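Local coordinates for protein single-stranded-DNA-specific exonuclease RecJ (Thermus thermophilus, PDB 2ZXR) that degrades single-stranded DNA exonucleolytically in the 5' to 3' direction, using divalent metal ions, magnesium by preference, and leaves single-stranded RNA undigested, at residues R310-L321 / H340-I351; E328-G339 / T355-Q364. All coordinates share one frame; numbering follows the deposited sequence.

Contact 1: residues R310-L321 / H340-I351; sequences RQTLEEAMLRKL and HPGVMGIVASRI
M317 and V343 meet in the tightly packed half of this helix-helix contact. The M317 chain runs straight out to SD and then bends (chi3 -75°), which lays CE 3.7 Å from V343 CG2 and also against the backbone N of H340. SD rests over V347 CG2 and the CA of M344. V343 acts as a knob in a hole formed by R310, L313, E314 and M317, its CG1 3.8 Å from L313 CB. Farther along, V347 CG1 lies against the backbone of L318, whose CD2 branch reaches I351 CG1 at 3.7 Å. The axes of the two segments approach to 9.0 Å and cross at -57°.

The other flank is polar and more exposed. E314, itself a knob among V343, I346, V347 and R350, has CG anti to its backbone nitrogen (chi1 174°) and an extended chain beyond it, which carries the carboxylate across I346 CG2. R350 NH1 bridges two carboxylates: E314 OE2 at 2.7 Å, met on its anti side, and E315 OE2 at 3.0 Å, on the syn side and nearly straight. L318 CG lies loosely over one face of the same guanidinium. E314 OE1 takes R310 NH1 at 2.8 Å and a water that also binds V343 O. The buried carboxylate is thus gripped through both oxygens, which probably keeps it ionised; R310 is steadied in turn by N307 through NH2.

The contact sets the end of long helix 293-321 across helix 341-355, the latter within the DHHA1 family region. R310 and I346 also touch helix 261-277, while M344, A348 and I351 turn to strands 359-363 and 366-370 of the mixed sheet.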
# COMPACT_ATOMS: atom_id res chain seq x y z
N ARG A 310 -7.39 22.77 10.74
CA ARG A 310 -8.04 21.56 10.24
C ARG A 310 -7.85 20.44 11.27
O ARG A 310 -8.80 19.71 11.59
CB ARG A 310 -7.42 21.17 8.88
CG ARG A 310 -8.06 19.94 8.18
CD ARG A 310 -7.37 18.62 8.59
NE ARG A 310 -5.92 18.61 8.30
CZ ARG A 310 -5.12 17.58 8.57
NH1 ARG A 310 -5.60 16.47 9.12
NH2 ARG A 310 -3.82 17.65 8.31
N GLN A 311 -6.63 20.31 11.80
CA GLN A 311 -6.33 19.27 12.77
C GLN A 311 -7.16 19.40 14.02
O GLN A 311 -7.66 18.41 14.53
CB GLN A 311 -4.85 19.28 13.13
CG GLN A 311 -3.99 18.60 12.08
CD GLN A 311 -2.52 18.95 12.21
OE1 GLN A 311 -1.66 18.19 11.76
NE2 GLN A 311 -2.22 20.10 12.80
N THR A 312 -7.29 20.64 14.51
CA THR A 312 -8.04 20.92 15.71
C THR A 312 -9.51 20.57 15.54
O THR A 312 -10.07 19.86 16.36
CB THR A 312 -7.92 22.40 16.10
OG1 THR A 312 -6.53 22.73 16.23
CG2 THR A 312 -8.64 22.67 17.44
N LEU A 313 -10.13 21.05 14.47
CA LEU A 313 -11.53 20.74 14.20
C LEU A 313 -11.75 19.23 14.03
O LEU A 313 -12.69 18.66 14.59
CB LEU A 313 -12.00 21.45 12.93
CG LEU A 313 -12.08 22.97 12.99
CD1 LEU A 313 -12.23 23.56 11.57
CD2 LEU A 313 -13.28 23.38 13.87
N GLU A 314 -10.86 18.60 13.26
CA GLU A 314 -10.96 17.17 13.01
C GLU A 314 -10.90 16.37 14.31
O GLU A 314 -11.69 15.45 14.52
CB GLU A 314 -9.82 16.74 12.11
CG GLU A 314 -9.72 15.26 11.88
CD GLU A 314 -8.47 14.88 11.12
OE1 GLU A 314 -8.10 15.60 10.16
OE2 GLU A 314 -7.85 13.84 11.49
N GLU A 315 -9.95 16.73 15.17
CA GLU A 315 -9.81 16.04 16.43
C GLU A 315 -11.06 16.27 17.30
O GLU A 315 -11.55 15.33 17.90
CB GLU A 315 -8.54 16.49 17.15
CG GLU A 315 -7.99 15.38 18.02
CD GLU A 315 -7.50 14.15 17.20
OE1 GLU A 315 -7.54 13.03 17.76
OE2 GLU A 315 -7.09 14.29 16.02
N ALA A 316 -11.59 17.49 17.35
CA ALA A 316 -12.80 17.71 18.14
C ALA A 316 -14.00 16.93 17.55
O ALA A 316 -14.81 16.38 18.29
CB ALA A 316 -13.15 19.22 18.22
N MET A 317 -14.11 16.85 16.22
CA MET A 317 -15.23 16.11 15.65
C MET A 317 -15.14 14.61 15.94
O MET A 317 -16.13 13.98 16.35
CB MET A 317 -15.33 16.32 14.13
CG MET A 317 -16.54 15.65 13.53
SD MET A 317 -16.68 15.92 11.76
CE MET A 317 -17.25 17.64 11.75
N LEU A 318 -13.96 14.05 15.71
CA LEU A 318 -13.72 12.64 15.95
C LEU A 318 -13.93 12.34 17.45
O LEU A 318 -14.54 11.35 17.82
CB LEU A 318 -12.30 12.28 15.51
CG LEU A 318 -11.76 10.85 15.46
CD1 LEU A 318 -11.23 10.51 16.83
CD2 LEU A 318 -12.82 9.84 15.02
N ARG A 319 -13.45 13.22 18.32
CA ARG A 319 -13.63 13.00 19.75
C ARG A 319 -15.12 12.90 20.06
O ARG A 319 -15.54 12.03 20.82
CB ARG A 319 -12.99 14.13 20.55
CG ARG A 319 -13.08 13.90 22.04
CD ARG A 319 -12.36 14.98 22.85
NE ARG A 319 -12.48 14.71 24.28
CZ ARG A 319 -11.74 13.83 24.96
NH1 ARG A 319 -10.80 13.11 24.36
NH2 ARG A 319 -11.96 13.67 26.26
N LYS A 320 -15.93 13.78 19.47
CA LYS A 320 -17.37 13.73 19.71
C LYS A 320 -18.10 12.58 19.02
O LYS A 320 -19.05 12.01 19.56
CB LYS A 320 -18.04 15.01 19.22
CG LYS A 320 -19.57 14.92 19.30
CD LYS A 320 -20.22 16.07 18.59
CE LYS A 320 -19.71 17.40 19.11
NZ LYS A 320 -20.28 18.51 18.29
N LEU A 321 -17.66 12.24 17.82
CA LEU A 321 -18.33 11.20 17.05
C LEU A 321 -17.90 9.75 17.27
O LEU A 321 -18.74 8.88 17.36
CB LEU A 321 -18.25 11.53 15.55
CG LEU A 321 -19.39 12.33 14.91
CD1 LEU A 321 -20.07 13.28 15.90
CD2 LEU A 321 -18.84 13.10 13.70
N HIS A 340 -18.03 20.98 10.76
CA HIS A 340 -17.47 21.67 9.60
C HIS A 340 -17.38 20.66 8.43
O HIS A 340 -16.73 19.64 8.53
CB HIS A 340 -16.08 22.24 9.97
CG HIS A 340 -15.53 23.20 8.96
ND1 HIS A 340 -14.89 24.38 9.31
CD2 HIS A 340 -15.55 23.18 7.60
CE1 HIS A 340 -14.55 25.04 8.22
NE2 HIS A 340 -14.94 24.34 7.17
N PRO A 341 -18.06 20.94 7.31
CA PRO A 341 -18.01 20.00 6.17
C PRO A 341 -16.62 19.76 5.62
O PRO A 341 -16.36 18.74 4.99
CB PRO A 341 -18.96 20.65 5.16
CG PRO A 341 -20.00 21.29 6.08
CD PRO A 341 -19.08 21.98 7.07
N GLY A 342 -15.72 20.69 5.89
CA GLY A 342 -14.35 20.58 5.44
C GLY A 342 -13.51 19.54 6.16
O GLY A 342 -12.44 19.13 5.66
N VAL A 343 -13.96 19.08 7.33
CA VAL A 343 -13.17 18.08 8.02
C VAL A 343 -13.82 16.72 8.16
O VAL A 343 -13.13 15.76 8.54
CB VAL A 343 -12.74 18.56 9.45
CG1 VAL A 343 -12.32 20.02 9.39
CG2 VAL A 343 -13.85 18.33 10.46
N MET A 344 -15.12 16.61 7.84
CA MET A 344 -15.80 15.32 8.01
C MET A 344 -15.27 14.17 7.16
O MET A 344 -15.33 13.02 7.58
CB MET A 344 -17.34 15.47 7.84
CG MET A 344 -17.83 16.07 6.51
SD MET A 344 -19.69 16.39 6.34
CE MET A 344 -20.37 15.51 7.70
N GLY A 345 -14.73 14.46 5.99
CA GLY A 345 -14.22 13.39 5.15
C GLY A 345 -13.14 12.58 5.86
O GLY A 345 -13.20 11.34 5.89
N ILE A 346 -12.15 13.27 6.42
CA ILE A 346 -11.08 12.57 7.14
C ILE A 346 -11.61 11.93 8.45
O ILE A 346 -11.18 10.84 8.81
CB ILE A 346 -9.87 13.51 7.46
CG1 ILE A 346 -9.13 13.85 6.15
CG2 ILE A 346 -8.89 12.78 8.44
CD1 ILE A 346 -7.99 14.83 6.31
N VAL A 347 -12.53 12.59 9.15
CA VAL A 347 -13.09 12.01 10.37
C VAL A 347 -13.81 10.70 10.00
O VAL A 347 -13.73 9.72 10.71
CB VAL A 347 -14.07 12.99 11.04
CG1 VAL A 347 -14.74 12.32 12.24
CG2 VAL A 347 -13.33 14.22 11.48
N ALA A 348 -14.50 10.68 8.86
CA ALA A 348 -15.19 9.47 8.43
C ALA A 348 -14.18 8.34 8.15
O ALA A 348 -14.41 7.20 8.55
CB ALA A 348 -16.01 9.75 7.18
N SER A 349 -13.08 8.65 7.46
CA SER A 349 -12.08 7.62 7.16
C SER A 349 -11.47 7.11 8.46
O SER A 349 -11.23 5.91 8.64
CB SER A 349 -10.97 8.17 6.26
OG SER A 349 -11.46 8.46 4.97
N ARG A 350 -11.21 8.03 9.38
CA ARG A 350 -10.64 7.61 10.65
C ARG A 350 -11.62 6.72 11.41
O ARG A 350 -11.20 5.77 12.07
CB ARG A 350 -10.22 8.84 11.47
CG ARG A 350 -8.99 9.53 10.87
CD ARG A 350 -8.54 10.71 11.73
NE ARG A 350 -7.97 10.27 12.99
CZ ARG A 350 -7.53 11.09 13.94
NH1 ARG A 350 -7.62 12.41 13.78
NH2 ARG A 350 -6.99 10.60 15.05
N ILE A 351 -12.91 6.98 11.30
CA ILE A 351 -13.88 6.12 12.00
C ILE A 351 -13.94 4.77 11.32
O ILE A 351 -13.99 3.73 11.97
CB ILE A 351 -15.29 6.74 12.02
CG1 ILE A 351 -15.27 7.98 12.91
CG2 ILE A 351 -16.32 5.69 12.52
CD1 ILE A 351 -16.59 8.76 13.00
O HOH W 1 -10.37 16.60 8.38

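Contact 2: residues E328-G339 / T355-Q364; sequences EAKAIVLLDPEG and TLRPVFLVAQ
I332 O receives F360 N in the shortest hydrogen bond between these strands, 2.8 Å, and the CA-H of V359 also points at it. The F360 ring, with CG beside its own backbone N (chi1 -59°), turns an edge to the same oxygen, while its CE1 approaches A331 CB. Parallel pairing continues on both sides: I332 N binds P358 O at 3.0 Å, L334 N binds F360 O, V362 N binds L334 O, and D336 N binds V362 O at 2.9 Å, with a weak bond from Q364 N to P337 O beyond it.

Side chains alternate between two faces. On one, I332 lies beside V359 and L334 beside L361; I332 CD1 meets T355 CG2 tip to tip at a tight 3.3 Å. On the other, V333 CG1 packs on F360 CB, and the CD1 branch of L335 crosses V362 CG1 at 3.7 Å. This second face continues onto helix 407-419.

R357 lies at the N-terminal end of the strand pair. Its chain bends at chi2 (-66°) and passes A329 O, which sits over one guanidinium face, at a poor angle for bonding NE. NH2 makes a weak salt bridge to E328 OE2 at 3.4 Å, the carboxylate and guanidinium planes 81° apart. NH1 shares a water with K330 O, but its stronger partner is D423.

Strands 332-335 and 359-363, joined through helix 341-355, form a beta-alpha-beta unit. Its chemistry implies that backbone bonds fix the strand register, mostly buried apolar groups line both faces, and charge gathers at the R357 end, where D423 probably offsets the nearby positive groups of K330 and R357.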
# COMPACT_ATOMS: atom_id res chain seq x y z
N GLU A 328 -21.39 -3.15 16.57
CA GLU A 328 -21.33 -4.09 15.47
C GLU A 328 -22.42 -3.75 14.45
O GLU A 328 -23.00 -4.64 13.83
CB GLU A 328 -21.47 -5.52 16.01
CG GLU A 328 -20.35 -5.90 17.02
CD GLU A 328 -18.98 -6.21 16.35
OE1 GLU A 328 -17.93 -6.02 17.02
OE2 GLU A 328 -18.96 -6.64 15.18
N ALA A 329 -22.67 -2.45 14.29
CA ALA A 329 -23.66 -1.96 13.33
C ALA A 329 -23.11 -2.20 11.93
O ALA A 329 -21.91 -2.12 11.71
CB ALA A 329 -23.91 -0.48 13.55
N LYS A 330 -23.98 -2.51 10.99
CA LYS A 330 -23.54 -2.77 9.63
C LYS A 330 -23.09 -1.47 8.96
O LYS A 330 -22.38 -1.49 7.96
CB LYS A 330 -24.66 -3.43 8.83
CG LYS A 330 -24.64 -4.97 8.83
CD LYS A 330 -24.47 -5.58 10.22
CE LYS A 330 -24.42 -7.12 10.15
NZ LYS A 330 -23.59 -7.70 11.25
N ALA A 331 -23.52 -0.34 9.52
CA ALA A 331 -23.16 0.96 8.98
C ALA A 331 -23.22 1.98 10.10
O ALA A 331 -24.12 1.94 10.92
CB ALA A 331 -24.10 1.36 7.86
N ILE A 332 -22.22 2.86 10.15
CA ILE A 332 -22.18 3.90 11.15
C ILE A 332 -22.72 5.17 10.47
O ILE A 332 -22.21 5.60 9.43
CB ILE A 332 -20.74 4.06 11.67
CG1 ILE A 332 -20.33 2.74 12.32
CG2 ILE A 332 -20.64 5.18 12.69
CD1 ILE A 332 -18.94 2.75 12.90
N VAL A 333 -23.78 5.73 11.05
CA VAL A 333 -24.43 6.89 10.46
C VAL A 333 -24.61 7.91 11.55
O VAL A 333 -25.39 7.73 12.48
CB VAL A 333 -25.80 6.48 9.83
CG1 VAL A 333 -26.36 7.61 8.96
CG2 VAL A 333 -25.63 5.23 9.00
N LEU A 334 -23.87 9.00 11.44
CA LEU A 334 -23.93 10.02 12.46
C LEU A 334 -24.21 11.40 11.91
O LEU A 334 -23.88 11.72 10.77
CB LEU A 334 -22.61 10.01 13.24
CG LEU A 334 -22.22 8.59 13.67
CD1 LEU A 334 -20.76 8.54 14.14
CD2 LEU A 334 -23.16 8.13 14.78
N LEU A 335 -24.84 12.20 12.76
CA LEU A 335 -25.25 13.55 12.45
C LEU A 335 -24.55 14.48 13.41
O LEU A 335 -24.54 14.23 14.61
CB LEU A 335 -26.77 13.69 12.64
CG LEU A 335 -27.36 15.10 12.55
CD1 LEU A 335 -27.22 15.62 11.10
CD2 LEU A 335 -28.85 15.07 12.96
N ASP A 336 -23.96 15.55 12.88
CA ASP A 336 -23.30 16.54 13.71
C ASP A 336 -23.69 17.87 13.08
O ASP A 336 -22.96 18.44 12.26
CB ASP A 336 -21.78 16.33 13.70
CG ASP A 336 -21.06 17.33 14.58
OD1 ASP A 336 -21.74 18.03 15.36
OD2 ASP A 336 -19.82 17.41 14.50
N PRO A 337 -24.88 18.38 13.46
CA PRO A 337 -25.49 19.62 13.00
C PRO A 337 -24.55 20.77 12.66
O PRO A 337 -24.65 21.34 11.58
CB PRO A 337 -26.45 19.98 14.12
CG PRO A 337 -26.88 18.63 14.62
CD PRO A 337 -25.54 17.93 14.71
N GLU A 338 -23.66 21.11 13.58
CA GLU A 338 -22.76 22.22 13.36
C GLU A 338 -21.34 21.83 12.95
O GLU A 338 -20.44 22.67 12.99
CB GLU A 338 -22.70 23.10 14.61
CG GLU A 338 -24.00 23.83 14.93
CD GLU A 338 -24.51 24.67 13.77
OE1 GLU A 338 -23.77 25.57 13.29
OE2 GLU A 338 -25.67 24.44 13.34
N GLY A 339 -21.14 20.57 12.57
CA GLY A 339 -19.82 20.12 12.16
C GLY A 339 -19.35 20.87 10.93
O GLY A 339 -20.17 21.35 10.15
N THR A 355 -13.11 1.07 13.03
CA THR A 355 -14.31 0.26 13.02
C THR A 355 -14.49 -0.81 11.93
O THR A 355 -15.22 -1.80 12.11
CB THR A 355 -15.47 1.30 12.98
OG1 THR A 355 -16.22 1.25 14.19
CG2 THR A 355 -16.31 1.12 11.76
N LEU A 356 -13.85 -0.61 10.79
CA LEU A 356 -14.00 -1.54 9.67
C LEU A 356 -15.47 -1.62 9.24
O LEU A 356 -16.00 -2.70 8.99
CB LEU A 356 -13.48 -2.92 10.07
CG LEU A 356 -12.20 -3.40 9.36
CD1 LEU A 356 -11.23 -2.24 9.10
CD2 LEU A 356 -11.56 -4.49 10.20
N ARG A 357 -16.12 -0.46 9.17
CA ARG A 357 -17.52 -0.36 8.75
C ARG A 357 -17.72 0.87 7.86
O ARG A 357 -16.98 1.85 7.96
CB ARG A 357 -18.44 -0.20 9.97
CG ARG A 357 -18.47 -1.35 10.94
CD ARG A 357 -19.09 -2.56 10.31
NE ARG A 357 -19.16 -3.64 11.28
CZ ARG A 357 -19.68 -4.83 11.03
NH1 ARG A 357 -20.18 -5.09 9.82
NH2 ARG A 357 -19.68 -5.77 11.97
N PRO A 358 -18.72 0.82 6.98
CA PRO A 358 -18.98 1.97 6.10
C PRO A 358 -19.36 3.12 7.04
O PRO A 358 -19.98 2.89 8.09
CB PRO A 358 -20.16 1.50 5.25
CG PRO A 358 -20.05 -0.00 5.28
CD PRO A 358 -19.63 -0.29 6.69
N VAL A 359 -18.98 4.35 6.71
CA VAL A 359 -19.33 5.47 7.57
C VAL A 359 -19.97 6.57 6.74
O VAL A 359 -19.51 6.91 5.65
CB VAL A 359 -18.09 6.02 8.34
CG1 VAL A 359 -18.46 7.26 9.18
CG2 VAL A 359 -17.57 4.93 9.27
N PHE A 360 -21.08 7.07 7.28
CA PHE A 360 -21.87 8.14 6.69
C PHE A 360 -21.97 9.23 7.75
O PHE A 360 -22.43 8.97 8.87
CB PHE A 360 -23.30 7.66 6.38
CG PHE A 360 -23.38 6.48 5.45
CD1 PHE A 360 -22.93 5.22 5.85
CD2 PHE A 360 -23.86 6.64 4.16
CE1 PHE A 360 -22.96 4.13 4.98
CE2 PHE A 360 -23.90 5.57 3.28
CZ PHE A 360 -23.44 4.31 3.69
N LEU A 361 -21.56 10.44 7.40
CA LEU A 361 -21.61 11.58 8.31
C LEU A 361 -22.35 12.70 7.62
O LEU A 361 -22.20 12.92 6.40
CB LEU A 361 -20.19 12.07 8.63
CG LEU A 361 -19.45 11.55 9.87
CD1 LEU A 361 -19.85 10.13 10.21
CD2 LEU A 361 -17.94 11.72 9.65
N VAL A 362 -23.15 13.42 8.40
CA VAL A 362 -23.93 14.55 7.90
C VAL A 362 -23.63 15.72 8.81
O VAL A 362 -23.61 15.56 10.02
CB VAL A 362 -25.44 14.27 7.99
CG1 VAL A 362 -26.23 15.52 7.56
CG2 VAL A 362 -25.81 13.09 7.13
N ALA A 363 -23.36 16.88 8.23
CA ALA A 363 -23.07 18.07 9.04
C ALA A 363 -23.53 19.24 8.22
O ALA A 363 -23.15 19.36 7.05
CB ALA A 363 -21.59 18.22 9.33
N GLN A 364 -24.37 20.08 8.81
CA GLN A 364 -24.87 21.25 8.10
C GLN A 364 -25.51 20.87 6.75
O GLN A 364 -25.38 21.59 5.76
CB GLN A 364 -23.73 22.28 7.92
CG GLN A 364 -23.21 22.76 9.29
CD GLN A 364 -22.24 23.92 9.21
OE1 GLN A 364 -21.02 23.74 9.13
NE2 GLN A 364 -22.78 25.13 9.23
O HOH W 2 -20.82 -3.72 7.45

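The two contacts interlock along the chain: helix 293-321 leads into strand 332-335, then helix 341-355, then strand 359-363, so their segments alternate. Their centres lie 11 Å apart on the same side of the molecule's centre. Contact 1 joins the two helices, contact 2 the two strands, of which 332-335 is an outermost one of the five-stranded mixed sheet. They touch directly where the CE of M344 packs against A363 and L361, and where K320 and D336 form a long, weak ion pair. Helix 293-321 is thereby tied to the DHHA1 fold, and I346 of contact 1 comes within about 10 Å, side chain to side chain, of the metal-binding D82.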